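Local coordinates for particle-associated lyase (Acinetobacter bacteriophage AP22, PDB 4Y9V), which probably cleaves the capsular polysaccharide of Acinetobacter baumannii as the trimeric tailspike lyase by which the phage degrades the host capsule, at residues A[47-51]-A[65-69]; A[74-79]-A[96-100]; A[464-468]-A[500-504]; A[520-524]-A[546-551]. All coordinates share one frame; numbering follows the deposited sequence. Where two conformers were deposited one is given.

Contact 1: A[47-51]-A[65-69]; sequences LDTYL and VLNQV. With EDO (1,2-ethanediol), chain I.
With its first torsion near -89°, Tyr50 swings its ring across to helix 63-71, where Val69 meets it: CG2 of that valine, anti to its own carbonyl carbon, is directed down onto the ring. The methyl sits over the centre of one face, Val69 CG2 lying 3.5 Å from the centroid of the Tyr50 ring and only 8° off its normal, a clean CH-pi contact. A beta-branched residue suits this place because one methyl can cover the ring while the other is turned elsewhere. At the root of the side chain, Val65 CG1 packs 3.6 Å from Tyr50 CB, and the same methyl is 3.7 Å from Leu47 CD1. The other branch, Val65 CG2, faces Leu51 CD2 at 4.0 Å, so this valine is shared among three residues of segment 47-51. Gln68 CG approaches the ring edge at 4.2 Å from Tyr50 CE2. No hydrogen bond crosses between the segments; the phenol OH and the Gln68 amide instead share Asp72, each bonded to one of its carboxylate oxygens, which gives a tyrosine reason to be here. The short helical segments cross at 110°, their axes 10.3 Å apart at closest approach. Leu47 and Val69 continue the apolar surface onto Val79 and Leu77, placing the two helices over that face of the four-stranded parallel sheet 45-46, 77-79, 96-100, 211-213.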
loop_
_atom_site.group_PDB
_atom_site.type_symbol
_atom_site.label_atom_id
_atom_site.label_comp_id
_atom_site.label_asym_id
_atom_site.label_seq_id
_atom_site.Cartn_x
_atom_site.Cartn_y
_atom_site.Cartn_z
ATOM N N LEU A 47 -39.136 -18.873 -11.165
ATOM C CA LEU A 47 -39.317 -18.842 -12.606
ATOM C C LEU A 47 -40.236 -19.973 -13.067
ATOM O O LEU A 47 -41.039 -19.798 -13.972
ATOM C CB LEU A 47 -37.962 -18.893 -13.319
ATOM C CG LEU A 47 -38.024 -18.786 -14.828
ATOM C CD1 LEU A 47 -38.541 -17.419 -15.264
ATOM C CD2 LEU A 47 -36.675 -19.062 -15.433
ATOM N N ASP A 48 -40.121 -21.156 -12.441
ATOM C CA ASP A 48 -40.874 -22.311 -12.933
ATOM C C ASP A 48 -42.390 -22.078 -12.872
ATOM O O ASP A 48 -43.103 -22.591 -13.744
ATOM C CB ASP A 48 -40.523 -23.567 -12.145
ATOM C CG ASP A 48 -39.296 -24.299 -12.690
ATOM O OD1 ASP A 48 -38.270 -23.640 -12.912
ATOM O OD2 ASP A 48 -39.371 -25.529 -12.820
ATOM N N THR A 49 -42.906 -21.373 -11.869
ATOM C CA THR A 49 -44.337 -21.126 -11.835
ATOM C C THR A 49 -44.766 -20.251 -12.990
ATOM O O THR A 49 -45.841 -20.446 -13.601
ATOM C CB THR A 49 -44.779 -20.525 -10.480
ATOM O OG1 THR A 49 -44.137 -19.303 -10.300
ATOM C CG2 THR A 49 -44.598 -21.503 -9.352
ATOM N N TYR A 50 -43.974 -19.230 -13.348
ATOM C CA TYR A 50 -44.203 -18.401 -14.475
ATOM C C TYR A 50 -44.155 -19.167 -15.797
ATOM O O TYR A 50 -44.989 -18.959 -16.698
ATOM C CB TYR A 50 -43.203 -17.203 -14.554
ATOM C CG TYR A 50 -43.703 -15.977 -13.816
ATOM C CD1 TYR A 50 -43.522 -15.810 -12.455
ATOM C CD2 TYR A 50 -44.334 -14.976 -14.513
ATOM C CE1 TYR A 50 -44.000 -14.655 -11.824
ATOM C CE2 TYR A 50 -44.809 -13.824 -13.896
ATOM C CZ TYR A 50 -44.639 -13.679 -12.557
ATOM O OH TYR A 50 -45.101 -12.554 -11.888
ATOM N N LEU A 51 -43.169 -20.045 -15.946
ATOM C CA LEU A 51 -43.090 -20.851 -17.155
ATOM C C LEU A 51 -44.353 -21.664 -17.345
ATOM O O LEU A 51 -44.927 -21.743 -18.445
ATOM C CB LEU A 51 -41.844 -21.763 -17.109
ATOM C CG LEU A 51 -40.501 -21.008 -17.192
ATOM C CD1 LEU A 51 -39.372 -21.941 -16.853
ATOM C CD2 LEU A 51 -40.252 -20.434 -18.536
ATOM N N VAL A 65 -41.120 -14.206 -20.586
ATOM C CA VAL A 65 -41.327 -14.589 -19.204
ATOM C C VAL A 65 -40.562 -13.648 -18.283
ATOM O O VAL A 65 -41.126 -13.133 -17.323
ATOM C CB VAL A 65 -40.943 -16.072 -18.976
ATOM C CG1 VAL A 65 -41.280 -16.466 -17.560
ATOM C CG2 VAL A 65 -41.670 -16.958 -19.970
ATOM N N LEU A 66 -39.269 -13.427 -18.567
ATOM C CA LEU A 66 -38.510 -12.447 -17.763
ATOM C C LEU A 66 -39.150 -11.069 -17.811
ATOM O O LEU A 66 -39.265 -10.385 -16.801
ATOM C CB LEU A 66 -37.060 -12.392 -18.233
ATOM C CG LEU A 66 -36.251 -13.688 -18.007
ATOM C CD1 LEU A 66 -34.862 -13.485 -18.580
ATOM C CD2 LEU A 66 -36.143 -14.073 -16.548
ATOM N N ASN A 67 -39.586 -10.658 -19.015
ATOM C CA ASN A 67 -40.258 -9.354 -19.122
ATOM C C ASN A 67 -41.549 -9.336 -18.299
ATOM O O ASN A 67 -41.871 -8.318 -17.690
ATOM C CB ASN A 67 -40.499 -9.002 -20.570
ATOM C CG ASN A 67 -39.268 -8.428 -21.271
ATOM O OD1 ASN A 67 -38.446 -7.774 -20.576
ATOM N ND2 ASN A 67 -39.090 -8.658 -22.531
ATOM N N GLN A 68 -42.318 -10.452 -18.283
ATOM C CA GLN A 68 -43.555 -10.459 -17.515
ATOM C C GLN A 68 -43.274 -10.418 -16.013
ATOM O O GLN A 68 -43.970 -9.717 -15.277
ATOM C CB GLN A 68 -44.410 -11.681 -17.878
ATOM C CG GLN A 68 -45.792 -11.577 -17.269
ATOM C CD GLN A 68 -46.599 -10.461 -17.915
ATOM O OE1 GLN A 68 -46.549 -10.288 -19.147
ATOM N NE2 GLN A 68 -47.312 -9.716 -17.125
ATOM N N VAL A 69 -42.276 -11.170 -15.555
ATOM C CA VAL A 69 -41.918 -11.150 -14.130
ATOM C C VAL A 69 -41.578 -9.713 -13.694
ATOM O O VAL A 69 -42.139 -9.274 -12.665
ATOM C CB VAL A 69 -40.724 -12.099 -13.866
ATOM C CG1 VAL A 69 -40.206 -11.890 -12.445
ATOM C CG2 VAL A 69 -41.089 -13.554 -14.101
HETATM C C1 EDO I . -42.358 -27.113 -12.207
HETATM O O1 EDO I . -41.189 -27.038 -11.463
HETATM C C2 EDO I . -42.530 -28.239 -13.198
HETATM O O2 EDO I . -41.459 -28.193 -14.186
#

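Contact 2: A[74-79]-A[96-100]; sequences VKKLHV and FEFVN. With EDO (1,2-ethanediol), chain J; EDO (1,2-ethanediol), chain G.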
loop_
_atom_site.group_PDB
_atom_site.type_symbol
_atom_site.label_atom_id
_atom_site.label_comp_id
_atom_site.label_asym_id
_atom_site.label_seq_id
_atom_site.Cartn_x
_atom_site.Cartn_y
_atom_site.Cartn_z
ATOM N N VAL A 74 -42.368 -8.163 -9.553
ATOM C CA VAL A 74 -41.750 -9.174 -8.671
ATOM C C VAL A 74 -40.448 -8.583 -8.248
ATOM O O VAL A 74 -39.671 -8.135 -9.112
ATOM C CB VAL A 74 -41.585 -10.487 -9.417
ATOM C CG1 VAL A 74 -40.631 -11.437 -8.669
ATOM C CG2 VAL A 74 -42.948 -11.142 -9.621
ATOM N N LYS A 75 -40.145 -8.595 -6.961
ATOM C CA LYS A 75 -38.897 -8.003 -6.461
ATOM C C LYS A 75 -37.809 -8.984 -6.123
ATOM O O LYS A 75 -36.673 -8.533 -5.775
ATOM C CB LYS A 75 -39.209 -7.153 -5.230
ATOM C CG LYS A 75 -40.073 -5.931 -5.520
ATOM C CD LYS A 75 -40.802 -5.260 -4.438
ATOM C CE LYS A 75 -41.492 -4.004 -5.010
ATOM N NZ LYS A 75 -42.584 -4.328 -6.000
ATOM N N LYS A 76 -38.090 -10.275 -6.235
ATOM C CA LYS A 76 -37.030 -11.253 -5.978
ATOM C C LYS A 76 -37.464 -12.514 -6.692
ATOM O O LYS A 76 -38.520 -13.088 -6.379
ATOM C CB LYS A 76 -36.883 -11.428 -4.473
ATOM C CG LYS A 76 -35.738 -12.326 -4.068
ATOM C CD LYS A 76 -35.599 -12.334 -2.563
ATOM C CE LYS A 76 -34.521 -13.223 -2.064
ATOM N NZ LYS A 76 -34.225 -13.050 -0.584
ATOM N N LEU A 77 -36.632 -12.958 -7.638
ATOM C CA LEU A 77 -36.962 -14.120 -8.446
ATOM C C LEU A 77 -35.934 -15.230 -8.236
ATOM O O LEU A 77 -34.724 -15.011 -8.450
ATOM C CB LEU A 77 -36.983 -13.757 -9.931
ATOM C CG LEU A 77 -37.332 -14.912 -10.894
ATOM C CD1 LEU A 77 -38.774 -15.338 -10.732
ATOM C CD2 LEU A 77 -36.987 -14.532 -12.319
ATOM N N HIS A 78 -36.407 -16.403 -7.863
ATOM C CA HIS A 78 -35.576 -17.607 -7.742
ATOM C C HIS A 78 -35.615 -18.360 -9.064
ATOM O O HIS A 78 -36.687 -18.528 -9.651
ATOM C CB HIS A 78 -36.091 -18.489 -6.609
ATOM C CG HIS A 78 -35.949 -17.868 -5.279
ATOM N ND1 HIS A 78 -36.779 -16.926 -4.756
ATOM C CD2 HIS A 78 -34.951 -18.102 -4.369
ATOM C CE1 HIS A 78 -36.249 -16.585 -3.511
ATOM N NE2 HIS A 78 -35.177 -17.311 -3.296
ATOM N N VAL A 79 -34.455 -18.814 -9.521
ATOM C CA VAL A 79 -34.319 -19.504 -10.810
ATOM C C VAL A 79 -33.626 -20.846 -10.624
ATOM O O VAL A 79 -32.506 -20.907 -10.089
ATOM C CB VAL A 79 -33.588 -18.633 -11.836
ATOM C CG1 VAL A 79 -33.470 -19.350 -13.166
ATOM C CG2 VAL A 79 -34.274 -17.285 -11.996
ATOM N N PHE A 96 -34.620 -5.071 -8.856
ATOM C CA PHE A 96 -34.863 -6.470 -9.158
ATOM C C PHE A 96 -33.739 -7.281 -8.561
ATOM O O PHE A 96 -32.595 -6.855 -8.654
ATOM C CB PHE A 96 -34.920 -6.663 -10.688
ATOM C CG PHE A 96 -35.468 -8.002 -11.100
ATOM C CD1 PHE A 96 -34.650 -9.096 -11.283
ATOM C CD2 PHE A 96 -36.830 -8.136 -11.291
ATOM C CE1 PHE A 96 -35.194 -10.342 -11.671
ATOM C CE2 PHE A 96 -37.346 -9.349 -11.670
ATOM C CZ PHE A 96 -36.556 -10.456 -11.849
ATOM N N GLU A 97 -34.055 -8.452 -8.030
ATOM C CA GLU A 97 -33.061 -9.353 -7.465
ATOM C C GLU A 97 -33.238 -10.766 -8.013
ATOM O O GLU A 97 -34.341 -11.322 -7.908
ATOM C CB GLU A 97 -33.163 -9.379 -5.943
ATOM C CG GLU A 97 -32.186 -10.357 -5.295
ATOM C CD GLU A 97 -32.115 -10.340 -3.789
ATOM O OE1 GLU A 97 -32.929 -9.630 -3.148
ATOM O OE2 GLU A 97 -31.217 -11.039 -3.230
ATOM N N PHE A 98 -32.174 -11.322 -8.566
ATOM C CA PHE A 98 -32.120 -12.737 -8.896
ATOM C C PHE A 98 -31.490 -13.531 -7.750
ATOM O O PHE A 98 -30.462 -13.135 -7.184
ATOM C CB PHE A 98 -31.203 -13.002 -10.110
ATOM C CG PHE A 98 -31.808 -12.636 -11.436
ATOM C CD1 PHE A 98 -32.622 -13.562 -12.115
ATOM C CD2 PHE A 98 -31.566 -11.409 -12.073
ATOM C CE1 PHE A 98 -33.119 -13.276 -13.362
ATOM C CE2 PHE A 98 -32.084 -11.135 -13.327
ATOM C CZ PHE A 98 -32.855 -12.070 -13.977
ATOM N N VAL A 99 -32.063 -14.720 -7.498
ATOM C CA VAL A 99 -31.449 -15.752 -6.681
ATOM C C VAL A 99 -31.358 -16.988 -7.579
ATOM O O VAL A 99 -32.311 -17.750 -7.738
ATOM C CB VAL A 99 -32.202 -16.055 -5.387
ATOM C CG1 VAL A 99 -31.384 -17.037 -4.554
ATOM C CG2 VAL A 99 -32.512 -14.806 -4.619
ATOM N N ASN A 100 -30.202 -17.148 -8.233
ATOM C CA ASN A 100 -29.993 -18.179 -9.229
ATOM C C ASN A 100 -29.222 -19.367 -8.668
ATOM O O ASN A 100 -28.196 -19.168 -8.028
ATOM C CB ASN A 100 -29.240 -17.597 -10.421
ATOM C CG ASN A 100 -30.057 -16.537 -11.135
ATOM O OD1 ASN A 100 -31.254 -16.562 -11.157
ATOM N ND2 ASN A 100 -29.355 -15.580 -11.761
HETATM C C1 EDO J . -41.309 -12.155 -4.589
HETATM O O1 EDO J . -40.615 -10.902 -4.554
HETATM C C2 EDO J . -42.792 -11.956 -4.592
HETATM O O2 EDO J . -43.235 -11.316 -5.770
HETATM C C1 EDO G . -36.052 -22.753 -7.990
HETATM O O1 EDO G . -36.741 -21.733 -8.597
HETATM C C2 EDO G . -34.659 -22.337 -7.454
HETATM O O2 EDO G . -34.746 -21.493 -6.341
HETATM O O HOH W 1 -35.255 -8.176 -3.187
HETATM O O HOH W 2 -33.554 -10.371 -0.597
#
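Leu77 and Val79 bond to the backbone of strand 96-100 in parallel register, and this ladder is the tight part of the contact. It joins the middle pair of a four-stranded parallel sheet, flanked by strands 45-46 and 211-213. Leu77 N gives a nearly straight bond to Glu97 O (2.8 Å, 168°), Val99 N returns one to Leu77 O, and Val79 N closes the run on Val99 O. On the face of Leu77, Phe96 CZ lies 3.8 Å from Leu77 CB, while Phe98 brings its ring edge to Val79 CG2; large apolar groups suit this buried side. Asn100 OD1, only 3.2 Å from Val79 CB, is buried without a polar partner, although ND2 of the same amide is held by Tyr215 O. The other face is looser. Val99 CG2 covers one face of the His78 ring, offset toward its rim, and packs at 3.6 Å against Lys76 CE. Lys76 and Glu97 run side by side, both extended, yet Lys76 NZ stops 4.5 Å from Glu97 OE1. One water joins that carboxylate oxygen to Lys75 O. The chemistry implies a sheet secured by backbone bonds and apolar burial, with the charged pair too far apart for a salt bridge and linked instead by a second water.

Contact 3: A[464-468]-A[500-504]; sequences DFDAL and TANPY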
loop_
_atom_site.group_PDB
_atom_site.type_symbol
_atom_site.label_atom_id
_atom_site.label_comp_id
_atom_site.label_asym_id
_atom_site.label_seq_id
_atom_site.Cartn_x
_atom_site.Cartn_y
_atom_site.Cartn_z
ATOM N N ASP A 464 18.911 -3.633 -13.903
ATOM C CA ASP A 464 19.960 -4.625 -14.201
ATOM C C ASP A 464 20.324 -4.685 -15.682
ATOM O O ASP A 464 20.944 -5.637 -16.128
ATOM C CB ASP A 464 19.697 -5.998 -13.652
ATOM C CG ASP A 464 18.643 -6.756 -14.402
ATOM O OD1 ASP A 464 17.889 -6.110 -15.136
ATOM O OD2 ASP A 464 18.651 -7.999 -14.289
ATOM N N PHE A 465 20.001 -3.631 -16.431
ATOM C CA PHE A 465 20.360 -3.607 -17.855
ATOM C C PHE A 465 21.860 -3.664 -18.035
ATOM O O PHE A 465 22.633 -3.021 -17.314
ATOM C CB PHE A 465 19.853 -2.338 -18.502
ATOM C CG PHE A 465 18.333 -2.164 -18.623
ATOM C CD1 PHE A 465 17.437 -3.123 -18.178
ATOM C CD2 PHE A 465 17.866 -1.029 -19.211
ATOM C CE1 PHE A 465 16.070 -2.903 -18.339
ATOM C CE2 PHE A 465 16.498 -0.804 -19.381
ATOM C CZ PHE A 465 15.609 -1.759 -18.940
ATOM N N ASP A 466 22.282 -4.352 -19.089
ATOM C CA ASP A 466 23.712 -4.315 -19.469
ATOM C C ASP A 466 24.109 -2.982 -20.077
ATOM O O ASP A 466 25.290 -2.598 -20.019
ATOM C CB ASP A 466 24.000 -5.502 -20.386
ATOM C CG ASP A 466 23.655 -6.779 -19.690
ATOM O OD1 ASP A 466 24.230 -7.051 -18.608
ATOM O OD2 ASP A 466 22.727 -7.505 -20.145
ATOM N N ALA A 467 23.164 -2.287 -20.697
ATOM C CA ALA A 467 23.397 -0.975 -21.290
ATOM C C ALA A 467 22.141 -0.138 -21.109
ATOM O O ALA A 467 21.024 -0.678 -21.136
ATOM C CB ALA A 467 23.756 -1.097 -22.763
ATOM N N LEU A 468 22.323 1.149 -20.915
ATOM C CA LEU A 468 21.227 2.110 -20.763
ATOM C C LEU A 468 21.719 3.437 -21.253
ATOM O O LEU A 468 22.769 3.906 -20.816
ATOM C CB LEU A 468 20.815 2.178 -19.275
ATOM C CG LEU A 468 19.695 3.189 -18.969
ATOM C CD1 LEU A 468 18.385 2.817 -19.615
ATOM C CD2 LEU A 468 19.519 3.328 -17.445
ATOM N N THR A 500 28.810 -2.534 -16.803
ATOM C CA THR A 500 28.856 -2.071 -18.166
ATOM C C THR A 500 27.913 -0.911 -18.440
ATOM O O THR A 500 28.004 -0.268 -19.491
ATOM C CB THR A 500 28.507 -3.228 -19.092
ATOM O OG1 THR A 500 27.276 -3.838 -18.668
ATOM C CG2 THR A 500 29.577 -4.322 -19.089
ATOM N N ALA A 501 26.921 -0.686 -17.544
ATOM C CA ALA A 501 25.954 0.379 -17.804
ATOM C C ALA A 501 26.593 1.736 -17.557
ATOM O O ALA A 501 27.264 1.929 -16.540
ATOM C CB ALA A 501 24.737 0.150 -16.910
ATOM N N ASN A 502 26.338 2.661 -18.458
ATOM C CA ASN A 502 26.951 4.000 -18.429
ATOM C C ASN A 502 25.946 5.054 -18.888
ATOM O O ASN A 502 26.167 5.676 -19.934
ATOM C CB ASN A 502 28.195 3.975 -19.300
ATOM C CG ASN A 502 29.010 5.231 -19.390
ATOM O OD1 ASN A 502 29.141 5.993 -18.363
ATOM N ND2 ASN A 502 29.583 5.462 -20.513
ATOM N N PRO A 503 24.847 5.214 -18.158
ATOM C CA PRO A 503 23.770 6.068 -18.654
ATOM C C PRO A 503 23.991 7.507 -18.319
ATOM O O PRO A 503 24.643 7.877 -17.334
ATOM C CB PRO A 503 22.581 5.561 -17.851
ATOM C CG PRO A 503 23.183 5.210 -16.492
ATOM C CD PRO A 503 24.546 4.611 -16.878
ATOM N N TYR A 504 23.311 8.394 -19.095
ATOM C CA TYR A 504 23.021 9.722 -18.626
ATOM C C TYR A 504 21.928 9.654 -17.549
ATOM O O TYR A 504 20.899 9.007 -17.728
ATOM C CB TYR A 504 22.507 10.608 -19.764
ATOM C CG TYR A 504 23.565 11.005 -20.750
ATOM C CD1 TYR A 504 24.370 12.127 -20.493
ATOM C CD2 TYR A 504 23.814 10.269 -21.887
ATOM C CE1 TYR A 504 25.355 12.492 -21.360
ATOM C CE2 TYR A 504 24.804 10.649 -22.792
ATOM C CZ TYR A 504 25.564 11.785 -22.487
ATOM O OH TYR A 504 26.543 12.130 -23.404
HETATM O O HOH W 3 26.876 -6.537 -18.624
HETATM O O HOH W 4 25.162 2.022 -20.990
#
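Thr500 reaches across to the backbone of Asp466 with its hydroxyl. Its CB lies 3.4 Å from Asp466 O, already close to the carbonyl, and from there OG1, set between the backbone N and the carbonyl carbon by a first torsion of 52°, goes on to donate a hydrogen bond to Asp466 O at 2.7 Å. The hydroxyl lies in the carbonyl plane, on a lone pair, with a C=O...OG1 angle of 125°. The same OG1 accepts from a water that also donates to Asp466 OD1, so donor and acceptor sides are both used. Threonine thus suits an exposed loop where one short polar group must serve a backbone oxygen and a water together. The carboxylate of Asp466 has a stronger partner in Lys498, with which it forms a salt bridge.

Both segments are loops on the parallel beta-helix expected of a pectin lyase-like fold: 464-468 leads from strand 461-463 to strand 470-476, while the loop holding 500-504 comes after strand 486-496. No strand ladder joins them. Ala501, small enough to sit close against the neighbouring backbone, puts CB 3.8 Å from Phe465 O. Farther along, a second water accepts from both Leu468 N and Asn502 N, bridging the two backbones. Leu468 then crosses Pro503 obliquely, with Leu468 CD2 3.8 Å from Pro503 CB, and Leu468 O is 3.2 Å from Pro503 CA. Ile436 of strand 435-441 touches Leu468, while Asn496 packs on Leu468, Ala501 and Pro503.

Contact 4: A[520-524]-A[546-551]; sequences RQMLQ and LKYKYS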
loop_
_atom_site.group_PDB
_atom_site.type_symbol
_atom_site.label_atom_id
_atom_site.label_comp_id
_atom_site.label_asym_id
_atom_site.label_seq_id
_atom_site.Cartn_x
_atom_site.Cartn_y
_atom_site.Cartn_z
ATOM N N ARG A 520 18.161 18.002 -10.058
ATOM C CA ARG A 520 18.995 17.340 -9.076
ATOM C C ARG A 520 19.481 16.075 -9.736
ATOM O O ARG A 520 18.679 15.305 -10.268
ATOM C CB ARG A 520 18.263 17.017 -7.786
ATOM C CG ARG A 520 17.781 18.163 -6.975
ATOM C CD ARG A 520 17.017 17.735 -5.748
ATOM N NE ARG A 520 16.572 18.875 -4.986
ATOM C CZ ARG A 520 15.795 18.843 -3.900
ATOM N NH1 ARG A 520 15.412 17.711 -3.455
ATOM N NH2 ARG A 520 15.397 19.960 -3.332
ATOM N N GLN A 521 20.799 15.869 -9.759
ATOM C CA GLN A 521 21.403 14.721 -10.400
ATOM C C GLN A 521 22.330 14.049 -9.399
ATOM O O GLN A 521 23.156 14.699 -8.759
ATOM C CB GLN A 521 22.145 15.135 -11.688
ATOM C CG GLN A 521 21.210 15.853 -12.656
ATOM C CD GLN A 521 21.827 16.222 -13.986
ATOM O OE1 GLN A 521 22.488 15.400 -14.635
ATOM N NE2 GLN A 521 21.590 17.445 -14.413
ATOM N N MET A 522 22.157 12.733 -9.286
ATOM C CA MET A 522 22.751 11.895 -8.248
ATOM C C MET A 522 24.233 12.176 -8.050
ATOM O O MET A 522 25.013 12.211 -9.000
ATOM C CB MET A 522 22.548 10.409 -8.612
ATOM C CG MET A 522 22.975 9.480 -7.482
ATOM S SD MET A 522 22.444 7.769 -7.710
ATOM C CE MET A 522 23.445 7.296 -9.128
ATOM N N LEU A 523 24.600 12.302 -6.782
ATOM C CA LEU A 523 26.002 12.473 -6.423
ATOM C C LEU A 523 26.774 11.193 -6.702
ATOM O O LEU A 523 26.275 10.077 -6.643
ATOM C CB LEU A 523 26.199 12.952 -4.972
ATOM C CG LEU A 523 26.023 14.482 -4.629
ATOM C CD1 LEU A 523 27.206 15.452 -4.829
ATOM C CD2 LEU A 523 24.779 15.074 -5.326
ATOM N N GLN A 524 28.049 11.388 -7.033
ATOM C CA GLN A 524 29.042 10.323 -7.177
ATOM C C GLN A 524 30.282 10.744 -6.368
ATOM O O GLN A 524 30.462 11.930 -6.076
ATOM C CB GLN A 524 29.391 10.054 -8.623
ATOM C CG GLN A 524 28.198 9.482 -9.404
ATOM C CD GLN A 524 28.439 9.422 -10.876
ATOM O OE1 GLN A 524 28.937 8.405 -11.416
ATOM N NE2 GLN A 524 28.084 10.488 -11.572
ATOM N N LEU A 546 33.090 9.025 -15.359
ATOM C CA LEU A 546 32.020 8.786 -14.415
ATOM C C LEU A 546 31.046 7.725 -14.951
ATOM O O LEU A 546 30.631 7.754 -16.103
ATOM C CB LEU A 546 31.245 10.084 -14.181
ATOM C CG LEU A 546 32.088 11.248 -13.623
ATOM C CD1 LEU A 546 31.223 12.489 -13.576
ATOM C CD2 LEU A 546 32.732 10.879 -12.293
ATOM N N LYS A 547 30.629 6.809 -14.045
ATOM C CA LYS A 547 29.652 5.809 -14.458
ATOM C C LYS A 547 28.335 6.412 -14.883
ATOM O O LYS A 547 27.719 5.994 -15.905
ATOM C CB LYS A 547 29.434 4.848 -13.309
ATOM C CG LYS A 547 28.291 3.868 -13.619
ATOM C CD LYS A 547 28.226 2.765 -12.581
ATOM C CE LYS A 547 27.076 1.818 -12.781
ATOM N NZ LYS A 547 26.989 0.830 -11.696
ATOM N N TYR A 548 27.837 7.346 -14.083
ATOM C CA TYR A 548 26.602 8.044 -14.391
ATOM C C TYR A 548 26.976 9.405 -14.960
ATOM O O TYR A 548 27.746 10.160 -14.357
ATOM C CB TYR A 548 25.707 8.200 -13.151
ATOM C CG TYR A 548 25.362 6.879 -12.483
ATOM C CD1 TYR A 548 24.245 6.132 -12.838
ATOM C CD2 TYR A 548 26.156 6.385 -11.449
ATOM C CE1 TYR A 548 23.945 4.948 -12.202
ATOM C CE2 TYR A 548 25.854 5.196 -10.809
ATOM C CZ TYR A 548 24.749 4.462 -11.185
ATOM O OH TYR A 548 24.409 3.271 -10.573
ATOM N N LYS A 549 26.455 9.742 -16.146
ATOM C CA LYS A 549 26.817 11.000 -16.772
ATOM C C LYS A 549 25.736 12.046 -16.503
ATOM O O LYS A 549 24.565 11.761 -16.438
ATOM C CB LYS A 549 26.977 10.758 -18.272
ATOM C CG LYS A 549 28.033 9.714 -18.555
ATOM C CD LYS A 549 28.181 9.376 -20.013
ATOM C CE LYS A 549 26.895 8.680 -20.382
ATOM N NZ LYS A 549 27.080 7.914 -21.653
ATOM N N TYR A 550 26.220 13.266 -16.330
ATOM C CA TYR A 550 25.320 14.397 -16.077
ATOM C C TYR A 550 24.869 15.044 -17.396
ATOM O O TYR A 550 25.472 14.876 -18.441
ATOM C CB TYR A 550 26.068 15.425 -15.190
ATOM C CG TYR A 550 26.411 14.853 -13.826
ATOM C CD1 TYR A 550 25.458 14.797 -12.848
ATOM C CD2 TYR A 550 27.665 14.333 -13.544
ATOM C CE1 TYR A 550 25.714 14.251 -11.589
ATOM C CE2 TYR A 550 27.946 13.785 -12.301
ATOM C CZ TYR A 550 26.951 13.732 -11.353
ATOM O OH TYR A 550 27.282 13.136 -10.132
ATOM N N SER A 551 23.831 15.880 -17.296
ATOM C CA SER A 551 23.410 16.633 -18.465
ATOM C C SER A 551 24.364 17.761 -18.813
ATOM O O SER A 551 24.348 18.259 -19.939
ATOM C CB SER A 551 22.015 17.219 -18.295
ATOM O OG SER A 551 22.033 18.153 -17.209
HETATM O O HOH W 5 31.542 7.290 -11.314
#
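Gln521 and Gln524 carry most of the hydrogen bonding, each using both ends of its amide against segment 546-551. Gln521 OE1 accepts from Ser551 N at 3.0 Å, in the carbonyl plane and on a lone pair, while Gln521 NE2 gives to Ser551 OG at 2.9 Å, near the amide plane; this two-point grip fixes the amide's rotation. Gln524 does more: NE2 donates to Tyr548 O (2.8 Å) and to Tyr550 OH, and OE1 takes Tyr548 N from above its carbonyl plane as well as a water bound to Lys547 N. Glutamine suits both places because its flat amide supplies both a donor and an acceptor to the backbone and hydroxyl groups of a loop. Tyr550 OH in turn donates to Met522 O at 2.7 Å and is also hydrogen-bonded to Ser620 OG.

Among the apolar and aromatic contacts, Met522 bends at its third torsion (68°) to lay CE over the centre of the Tyr548 ring, 3.5 Å from the centroid. Its sulfur lies above the same face, more distant, making a Met-aromatic contact. Over the opposite face, toward the rim, lies Lys547 CG.

Loop 546-551 falls in a region assigned to a tailspike Ig-like domain, and the contact joins it to strand 518-531, which pairs in parallel with 486-496 of the beta-helix and antiparallel with 613-623. Tyr548 OH and Lys547 NZ reach the C-terminal carboxylate of Ile625 of a neighbouring subunit.

Along the chain the four contacts follow one another in series, none nested in another, and they form two pairs on opposite sides of the chain's centre. Contacts 1 and 2 have centres about 10 Å apart and touch: helix 63-71 leads directly into strand 77-79, and Leu47 N probably bonds to His78 O. Contacts 3 and 4, about 13 Å apart, meet where Pro503 O probably accepts from Lys549 N. Between the pairs the centres are about 61 to 73 Å apart, spanned by the parallel strands of the beta-helix. Contacts 1, 2 and 4 also touch other subunits, so regions on both sides of the centre take part in the trimer.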